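Local coordinates for protein nucleoporin NUP82 (Chaetomium thermophilum, PDB 5CWW) that probably serves as a structural component of the nuclear pore complex and as a docking partner for nuclear transport factors, at residues L163-H168 / R200-L204; A249-E253 / M276-Y282; N339-K343 / E355-R359. Numbering follows the deposited sequence.

Interaction 1 (L163-H168 / R200-L204); sequences LGPTTH and RVWEL
Residues 163-168 leave strand 160-162 and curl into a tight turn: Gly164, at phi/psi 56/69, offers its carbonyl to two amides, Thr167 N to Gly164 O at 3.0 Å and His168 N to Gly164 O at 2.9 Å. Facing it are residues 200-203, the end of strand 198-203, running on into Leu204. The backbones stay well apart, with CA atoms 8.6 Å from Leu163 to Trp202 and 9.9 Å from Thr167 to Arg200, so side chains fill the gap and no hydrogen bond crosses it. Trp202 (chi1 m, chi2 77°) reaches across. Leu163 (t, p) lies over its indole face, CD2 standing 3.9 Å from the centroid of the five-membered ring and almost on its normal; Leu163 CD1 also meets Leu204 CD2 at 3.8 Å. Gly164 CA packs 3.6 Å from Trp202 CH2, where a CB would clash. In this beta-propeller blade His168 NE2 and Trp202 NE1 both hydrogen-bond Thr192 OG1 on the neighbouring strand 189-194, a pattern consistent with the His, Thr and Trp members of the WD-repeat tetrad. The two rings meet rim to rim, centroids 5.6 Å apart and planes at 45°, with His168 NE2 3.6 Å from Trp202 CZ2. Arg200 (m, t, m) stretches alongside, its NE 4.0 Å from His168 CE1.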
loop_
_atom_site.group_PDB
_atom_site.type_symbol
_atom_site.label_atom_id
_atom_site.label_comp_id
_atom_site.label_asym_id
_atom_site.label_seq_id
_atom_site.Cartn_x
_atom_site.Cartn_y
_atom_site.Cartn_z
ATOM N N LEU B 163 -1.227 -18.969 -2.910
ATOM C CA LEU B 163 -1.708 -17.830 -3.682
ATOM C C LEU B 163 -0.650 -17.403 -4.693
ATOM O O LEU B 163 0.454 -17.003 -4.319
ATOM C CB LEU B 163 -2.062 -16.662 -2.760
ATOM C CG LEU B 163 -2.854 -15.523 -3.408
ATOM C CD1 LEU B 163 -4.297 -15.939 -3.653
ATOM C CD2 LEU B 163 -2.794 -14.262 -2.556
ATOM N N GLY B 164 -0.990 -17.504 -5.974
ATOM C CA GLY B 164 -0.070 -17.164 -7.044
ATOM C C GLY B 164 1.233 -17.937 -6.968
ATOM O O GLY B 164 2.279 -17.356 -6.682
ATOM N N PRO B 165 1.177 -19.255 -7.221
ATOM C CA PRO B 165 2.361 -20.126 -7.185
ATOM C C PRO B 165 3.511 -19.658 -8.081
ATOM O O PRO B 165 4.669 -19.898 -7.746
ATOM C CB PRO B 165 1.819 -21.474 -7.679
ATOM C CG PRO B 165 0.370 -21.436 -7.385
ATOM C CD PRO B 165 -0.050 -20.007 -7.534
ATOM N N THR B 166 3.190 -19.024 -9.205
ATOM C CA THR B 166 4.210 -18.547 -10.139
ATOM C C THR B 166 4.384 -17.031 -10.049
ATOM O O THR B 166 5.183 -16.448 -10.783
ATOM C CB THR B 166 3.866 -18.929 -11.597
ATOM O OG1 THR B 166 2.733 -18.176 -12.045
ATOM C CG2 THR B 166 3.564 -20.418 -11.707
ATOM N N THR B 167 3.634 -16.407 -9.144
ATOM C CA THR B 167 3.619 -14.954 -9.002
ATOM C C THR B 167 4.344 -14.518 -7.730
ATOM O O THR B 167 5.355 -13.818 -7.785
ATOM C CB THR B 167 2.175 -14.418 -8.977
ATOM O OG1 THR B 167 1.471 -14.889 -10.132
ATOM C CG2 THR B 167 2.162 -12.899 -8.962
ATOM N N HIS B 168 3.816 -14.930 -6.583
ATOM C CA HIS B 168 4.428 -14.602 -5.302
ATOM C C HIS B 168 5.445 -15.678 -4.930
ATOM O O HIS B 168 5.134 -16.633 -4.216
ATOM C CB HIS B 168 3.358 -14.448 -4.222
ATOM C CG HIS B 168 2.484 -13.248 -4.417
ATOM N ND1 HIS B 168 2.990 -11.971 -4.534
ATOM C CD2 HIS B 168 1.138 -13.129 -4.517
ATOM C CE1 HIS B 168 1.995 -11.117 -4.697
ATOM N NE2 HIS B 168 0.861 -11.794 -4.689
ATOM N N ARG B 200 -2.333 -6.535 -7.283
ATOM C CA ARG B 200 -3.062 -7.703 -7.760
ATOM C C ARG B 200 -4.296 -7.983 -6.915
ATOM O O ARG B 200 -4.210 -8.129 -5.694
ATOM C CB ARG B 200 -2.144 -8.926 -7.779
ATOM C CG ARG B 200 -1.266 -9.001 -9.019
ATOM C CD ARG B 200 -0.369 -10.224 -8.991
ATOM N NE ARG B 200 0.903 -9.941 -8.330
ATOM C CZ ARG B 200 2.063 -9.745 -8.949
ATOM N NH1 ARG B 200 2.153 -9.810 -10.269
ATOM N NH2 ARG B 200 3.150 -9.493 -8.235
ATOM N N VAL B 201 -5.442 -8.033 -7.586
ATOM C CA VAL B 201 -6.712 -8.354 -6.951
ATOM C C VAL B 201 -7.045 -9.834 -7.158
ATOM O O VAL B 201 -7.164 -10.298 -8.296
ATOM C CB VAL B 201 -7.854 -7.487 -7.516
ATOM C CG1 VAL B 201 -9.169 -7.800 -6.803
ATOM C CG2 VAL B 201 -7.512 -5.998 -7.394
ATOM N N TRP B 202 -7.190 -10.568 -6.058
ATOM C CA TRP B 202 -7.562 -11.982 -6.098
ATOM C C TRP B 202 -8.961 -12.157 -5.530
ATOM O O TRP B 202 -9.244 -11.688 -4.428
ATOM C CB TRP B 202 -6.576 -12.835 -5.297
ATOM C CG TRP B 202 -5.135 -12.481 -5.499
ATOM C CD1 TRP B 202 -4.467 -11.421 -4.954
ATOM C CD2 TRP B 202 -4.174 -13.199 -6.283
ATOM N NE1 TRP B 202 -3.154 -11.431 -5.358
ATOM C CE2 TRP B 202 -2.948 -12.513 -6.175
ATOM C CE3 TRP B 202 -4.233 -14.355 -7.069
ATOM C CZ2 TRP B 202 -1.793 -12.943 -6.823
ATOM C CZ3 TRP B 202 -3.084 -14.779 -7.713
ATOM C CH2 TRP B 202 -1.881 -14.076 -7.586
ATOM N N GLU B 203 -9.830 -12.831 -6.278
ATOM C CA GLU B 203 -11.196 -13.089 -5.826
ATOM C C GLU B 203 -11.385 -14.578 -5.568
ATOM O O GLU B 203 -11.630 -15.359 -6.487
ATOM C CB GLU B 203 -12.197 -12.576 -6.859
ATOM C CG GLU B 203 -12.119 -11.063 -7.047
ATOM C CD GLU B 203 -13.070 -10.544 -8.104
ATOM O OE1 GLU B 203 -14.283 -10.821 -8.007
ATOM O OE2 GLU B 203 -12.597 -9.862 -9.037
ATOM N N LEU B 204 -11.279 -14.955 -4.298
ATOM C CA LEU B 204 -11.115 -16.352 -3.912
ATOM C C LEU B 204 -12.420 -17.133 -3.821
ATOM O O LEU B 204 -13.436 -16.631 -3.339
ATOM C CB LEU B 204 -10.386 -16.432 -2.570
ATOM C CG LEU B 204 -9.104 -15.604 -2.474
ATOM C CD1 LEU B 204 -8.501 -15.721 -1.086
ATOM C CD2 LEU B 204 -8.101 -16.034 -3.537
#

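Interaction 2 (A249-E253 / M276-Y282); sequences AFDME and MTSGDVY
Here the end of helix 248-251 packs on the hairpin turn joining strands 272-276 and 281-284 of one propeller blade, at the surface that receives Nup145N. The hairpin has a type I turn from Met276 to Gly279 with a G1 beta bulge: Gly279 N bonds Met276 O at 3.0 Å, Met276 N bonds Asp280 O at 2.9 Å, and Gly279 takes phi/psi 112/-5. Phe250 (chi1 p) packs its ring against the Nup145N chain. Asp251 sits closest to Ser278, CA to CA 5.3 Å, and its O accepts Ser278 OG (chi1 p) at 3.0 Å. Asp251 OD2 bonds the Nup145N backbone; its OD1 lies 3.6 Å from Asp280 OD2, a like-charge approach eased by a water donating to both, at 2.7 and 2.8 Å respectively. A second water donates to Asp251 O (2.7 Å) and Asp280 OD2 (2.6 Å) and accepts from Tyr282 OH (2.5 Å). Met252 (m, t, p) leaves the helical conformation and brings CE to 4.1 Å from Met276 CE, with Leu369 as a neighbour. Glu253, 5.4 Å from Met276 between CA atoms, receives Thr277 N on its O at 2.9 Å (160°). Its t, t side chain ends with OE2 accepting Thr277 OG1 at 2.6 Å, and a further water bridges that OG1 to Phe250 O, 2.6 Å from each.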
loop_
_atom_site.group_PDB
_atom_site.type_symbol
_atom_site.label_atom_id
_atom_site.label_comp_id
_atom_site.label_asym_id
_atom_site.label_seq_id
_atom_site.Cartn_x
_atom_site.Cartn_y
_atom_site.Cartn_z
ATOM N N ALA B 249 12.933 1.831 -9.333
ATOM C CA ALA B 249 13.378 0.735 -8.481
ATOM C C ALA B 249 13.419 1.175 -7.017
ATOM O O ALA B 249 13.193 0.366 -6.115
ATOM C CB ALA B 249 14.745 0.235 -8.926
ATOM N N PHE B 250 13.707 2.456 -6.788
ATOM C CA PHE B 250 13.696 3.013 -5.436
ATOM C C PHE B 250 12.579 4.035 -5.248
ATOM O O PHE B 250 12.019 4.150 -4.162
ATOM C CB PHE B 250 15.048 3.659 -5.103
ATOM C CG PHE B 250 15.393 4.847 -5.959
ATOM C CD1 PHE B 250 14.862 6.097 -5.685
ATOM C CD2 PHE B 250 16.271 4.720 -7.024
ATOM C CE1 PHE B 250 15.180 7.190 -6.467
ATOM C CE2 PHE B 250 16.596 5.811 -7.808
ATOM C CZ PHE B 250 16.050 7.047 -7.529
ATOM N N ASP B 251 12.246 4.770 -6.304
ATOM C CA ASP B 251 11.289 5.864 -6.180
ATOM C C ASP B 251 9.854 5.354 -6.107
ATOM O O ASP B 251 8.973 6.046 -5.593
ATOM C CB ASP B 251 11.433 6.845 -7.348
ATOM C CG ASP B 251 11.334 8.303 -6.911
ATOM O OD1 ASP B 251 11.028 8.571 -5.729
ATOM O OD2 ASP B 251 11.552 9.190 -7.763
ATOM N N MET B 252 9.623 4.145 -6.617
ATOM C CA MET B 252 8.318 3.503 -6.491
ATOM C C MET B 252 8.446 2.149 -5.800
ATOM O O MET B 252 7.676 1.226 -6.069
ATOM C CB MET B 252 7.656 3.347 -7.862
ATOM C CG MET B 252 7.241 4.676 -8.488
ATOM S SD MET B 252 6.198 4.506 -9.952
ATOM C CE MET B 252 4.653 3.989 -9.199
ATOM N N GLU B 253 9.433 2.031 -4.917
ATOM C CA GLU B 253 9.521 0.875 -4.034
ATOM C C GLU B 253 8.448 1.020 -2.961
ATOM O O GLU B 253 8.493 1.951 -2.160
ATOM C CB GLU B 253 10.909 0.763 -3.402
ATOM C CG GLU B 253 11.096 -0.479 -2.542
ATOM C CD GLU B 253 12.414 -0.481 -1.796
ATOM O OE1 GLU B 253 13.239 -1.382 -2.050
ATOM O OE2 GLU B 253 12.624 0.413 -0.950
ATOM N N MET B 276 5.395 4.809 -0.518
ATOM C CA MET B 276 6.687 4.364 -1.018
ATOM C C MET B 276 7.773 4.652 0.008
ATOM O O MET B 276 7.665 5.607 0.776
ATOM C CB MET B 276 7.019 5.069 -2.335
ATOM C CG MET B 276 5.903 5.018 -3.369
ATOM S SD MET B 276 5.565 3.344 -3.958
ATOM C CE MET B 276 4.235 3.664 -5.111
ATOM N N THR B 277 8.822 3.836 0.017
ATOM C CA THR B 277 9.942 4.058 0.923
ATOM C C THR B 277 10.669 5.353 0.566
ATOM O O THR B 277 11.412 5.899 1.376
ATOM C CB THR B 277 10.947 2.889 0.895
ATOM O OG1 THR B 277 11.424 2.691 -0.441
ATOM C CG2 THR B 277 10.298 1.608 1.395
ATOM N N SER B 278 10.449 5.846 -0.648
ATOM C CA SER B 278 11.053 7.101 -1.074
ATOM C C SER B 278 10.419 8.294 -0.362
ATOM O O SER B 278 10.988 9.382 -0.345
ATOM C CB SER B 278 10.915 7.272 -2.588
ATOM O OG SER B 278 9.554 7.409 -2.956
ATOM N N GLY B 279 9.236 8.081 0.213
ATOM C CA GLY B 279 8.525 9.126 0.934
ATOM C C GLY B 279 7.251 9.589 0.249
ATOM O O GLY B 279 6.499 10.388 0.804
ATOM N N ASP B 280 7.001 9.083 -0.953
ATOM C CA ASP B 280 5.840 9.502 -1.730
ATOM C C ASP B 280 4.595 8.696 -1.380
ATOM O O ASP B 280 4.680 7.554 -0.923
ATOM C CB ASP B 280 6.129 9.383 -3.228
ATOM C CG ASP B 280 7.214 10.338 -3.691
ATOM O OD1 ASP B 280 7.411 11.381 -3.035
ATOM O OD2 ASP B 280 7.867 10.046 -4.714
ATOM N N VAL B 281 3.440 9.312 -1.610
ATOM C CA VAL B 281 2.150 8.698 -1.333
ATOM C C VAL B 281 1.314 8.732 -2.603
ATOM O O VAL B 281 1.319 9.726 -3.328
ATOM C CB VAL B 281 1.406 9.430 -0.186
ATOM C CG1 VAL B 281 -0.007 8.892 -0.012
ATOM C CG2 VAL B 281 2.186 9.312 1.117
ATOM N N TYR B 282 0.596 7.644 -2.860
ATOM C CA TYR B 282 -0.245 7.526 -4.042
ATOM C C TYR B 282 -1.627 7.007 -3.673
ATOM O O TYR B 282 -1.807 6.385 -2.627
ATOM C CB TYR B 282 0.393 6.583 -5.066
ATOM C CG TYR B 282 1.660 7.102 -5.701
ATOM C CD1 TYR B 282 2.896 6.882 -5.110
ATOM C CD2 TYR B 282 1.622 7.796 -6.901
ATOM C CE1 TYR B 282 4.058 7.347 -5.693
ATOM C CE2 TYR B 282 2.778 8.266 -7.491
ATOM C CZ TYR B 282 3.992 8.038 -6.884
ATOM O OH TYR B 282 5.146 8.501 -7.471
HETATM O O HOH W 1 13.191 3.847 -1.886
HETATM O O HOH W 2 7.262 8.006 -6.179
HETATM O O HOH W 3 10.368 11.142 -5.291
#

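Interaction 3 (N339-K343 / E355-R359); sequences NQEPK and EVYTR
A small antiparallel sheet begins here, in the insertion that interrupts a propeller blade between strands 281-284 and 369-370. Residues 339-343 come off helix 321-338 as an extended loop and meet strand 354-358 at a slant, the end-to-end directions of 340-343 and 355-358 lying 123° apart, so the segments pair at a single bridge. Glu355 packs its CB 3.8 Å from Pro342 CB. Val356 forms the hydrogen-bonded antiparallel pair with Lys343, CA atoms 5.0 Å apart: Val356 N donates to Lys343 O at 2.7 Å, and Lys343 N to Val356 O at 3.0 Å. Both side chains leave on the same face of the sheet, where Val356 touches Val185. Tyr357 (chi1 m, chi2 81°) is turned so that Pro342 CB rests over its ring, 3.8 Å from the centroid in a CH-pi contact; its OH donates to Glu355 OE1 at 2.9 Å. On its other edge the strand pairs with 291-292, Tyr357 bonding the Trp292 backbone. At Thr358 a side chain takes over from main-chain pairing: Gln340, extended in t, t and anchored by NE2 to Glu336 O, brings OE1 to accept Thr358 N at 2.7 Å and 161°.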
loop_
_atom_site.group_PDB
_atom_site.type_symbol
_atom_site.label_atom_id
_atom_site.label_comp_id
_atom_site.label_asym_id
_atom_site.label_seq_id
_atom_site.Cartn_x
_atom_site.Cartn_y
_atom_site.Cartn_z
ATOM N N ASN B 339 -28.009 1.023 -14.576
ATOM C CA ASN B 339 -28.588 0.078 -15.525
ATOM C C ASN B 339 -28.166 -1.351 -15.212
ATOM O O ASN B 339 -27.910 -2.147 -16.114
ATOM C CB ASN B 339 -28.182 0.440 -16.955
ATOM C CG ASN B 339 -28.624 1.835 -17.350
ATOM O OD1 ASN B 339 -29.701 2.290 -16.964
ATOM N ND2 ASN B 339 -27.791 2.523 -18.123
ATOM N N GLN B 340 -28.092 -1.663 -13.923
ATOM C CA GLN B 340 -27.636 -2.968 -13.464
ATOM C C GLN B 340 -28.512 -3.478 -12.326
ATOM O O GLN B 340 -28.754 -2.769 -11.349
ATOM C CB GLN B 340 -26.174 -2.886 -13.020
ATOM C CG GLN B 340 -25.567 -4.215 -12.603
ATOM C CD GLN B 340 -24.151 -4.078 -12.073
ATOM O OE1 GLN B 340 -23.751 -4.802 -11.163
ATOM N NE2 GLN B 340 -23.382 -3.159 -12.648
ATOM N N GLU B 341 -28.986 -4.712 -12.466
ATOM C CA GLU B 341 -29.777 -5.354 -11.424
ATOM C C GLU B 341 -28.855 -6.171 -10.527
ATOM O O GLU B 341 -28.194 -7.095 -10.998
ATOM C CB GLU B 341 -30.857 -6.252 -12.032
ATOM C CG GLU B 341 -31.972 -5.502 -12.744
ATOM C CD GLU B 341 -32.799 -4.648 -11.801
ATOM O OE1 GLU B 341 -33.390 -3.650 -12.265
ATOM O OE2 GLU B 341 -32.864 -4.974 -10.596
ATOM N N PRO B 342 -28.804 -5.836 -9.226
ATOM C CA PRO B 342 -27.884 -6.544 -8.332
ATOM C C PRO B 342 -28.317 -7.976 -8.056
ATOM O O PRO B 342 -29.494 -8.233 -7.803
ATOM C CB PRO B 342 -27.928 -5.709 -7.053
ATOM C CG PRO B 342 -29.276 -5.091 -7.061
ATOM C CD PRO B 342 -29.603 -4.830 -8.503
ATOM N N LYS B 343 -27.360 -8.897 -8.110
ATOM C CA LYS B 343 -27.625 -10.290 -7.790
ATOM C C LYS B 343 -27.545 -10.530 -6.287
ATOM O O LYS B 343 -26.840 -9.830 -5.558
ATOM C CB LYS B 343 -26.660 -11.214 -8.534
ATOM C CG LYS B 343 -26.813 -11.153 -10.047
ATOM C CD LYS B 343 -25.568 -11.636 -10.770
ATOM C CE LYS B 343 -25.509 -13.155 -10.802
ATOM N NZ LYS B 343 -26.556 -13.742 -11.688
ATOM N N GLU B 355 -26.859 -7.615 -1.790
ATOM C CA GLU B 355 -26.704 -7.177 -3.170
ATOM C C GLU B 355 -25.275 -7.320 -3.680
ATOM O O GLU B 355 -24.319 -6.965 -2.990
ATOM C CB GLU B 355 -27.153 -5.719 -3.301
ATOM C CG GLU B 355 -28.621 -5.494 -2.976
ATOM C CD GLU B 355 -29.053 -4.055 -3.186
ATOM O OE1 GLU B 355 -28.172 -3.183 -3.352
ATOM O OE2 GLU B 355 -30.275 -3.795 -3.186
ATOM N N VAL B 356 -25.144 -7.837 -4.898
ATOM C CA VAL B 356 -23.846 -8.007 -5.536
ATOM C C VAL B 356 -23.861 -7.359 -6.913
ATOM O O VAL B 356 -24.674 -7.709 -7.768
ATOM C CB VAL B 356 -23.468 -9.495 -5.677
ATOM C CG1 VAL B 356 -22.095 -9.644 -6.323
ATOM C CG2 VAL B 356 -23.496 -10.181 -4.318
ATOM N N TYR B 357 -22.950 -6.412 -7.114
ATOM C CA TYR B 357 -22.806 -5.721 -8.387
ATOM C C TYR B 357 -21.527 -6.159 -9.086
ATOM O O TYR B 357 -20.621 -6.700 -8.454
ATOM C CB TYR B 357 -22.785 -4.204 -8.186
ATOM C CG TYR B 357 -24.042 -3.630 -7.574
ATOM C CD1 TYR B 357 -24.255 -3.678 -6.204
ATOM C CD2 TYR B 357 -25.006 -3.022 -8.367
ATOM C CE1 TYR B 357 -25.401 -3.147 -5.641
ATOM C CE2 TYR B 357 -26.154 -2.488 -7.813
ATOM C CZ TYR B 357 -26.345 -2.551 -6.450
ATOM O OH TYR B 357 -27.487 -2.023 -5.894
ATOM N N THR B 358 -21.464 -5.923 -10.391
ATOM C CA THR B 358 -20.243 -6.148 -11.152
ATOM C C THR B 358 -19.535 -4.817 -11.351
ATOM O O THR B 358 -20.164 -3.759 -11.307
ATOM C CB THR B 358 -20.520 -6.790 -12.522
ATOM O OG1 THR B 358 -21.072 -5.811 -13.412
ATOM C CG2 THR B 358 -21.484 -7.960 -12.386
ATOM N N ARG B 359 -18.224 -4.868 -11.549
ATOM C CA ARG B 359 -17.452 -3.653 -11.765
ATOM C C ARG B 359 -17.842 -3.024 -13.097
ATOM O O ARG B 359 -17.933 -3.725 -14.104
ATOM C CB ARG B 359 -15.954 -3.947 -11.757
ATOM C CG ARG B 359 -15.082 -2.703 -11.832
ATOM C CD ARG B 359 -13.787 -2.984 -12.567
ATOM N NE ARG B 359 -12.956 -3.962 -11.870
ATOM C CZ ARG B 359 -12.661 -5.180 -12.317
ATOM N NH1 ARG B 359 -13.127 -5.618 -13.479
ATOM N NH2 ARG B 359 -11.892 -5.973 -11.586
#

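Overall arrangement
The three contacts follow one another along the chain, and each closes before the next opens. Interaction 1 lies within one propeller blade and its junction with the preceding one; interaction 2 lies at the hairpin turn of the following blade, 23 Å away between centres, where Nup145N docks. Interaction 3 belongs to the insertion between the last two strands of that same blade, yet its centre is 36 Å from interaction 2. The insertion folds back toward interaction 1 instead, with nearest atoms about 5 Å apart: Gln290 bonds both Glu203 and Arg359. Thus the Nup145N-binding surface and the small inserted sheet sit at well-separated places around the N-terminal beta-propeller domain of NUP82.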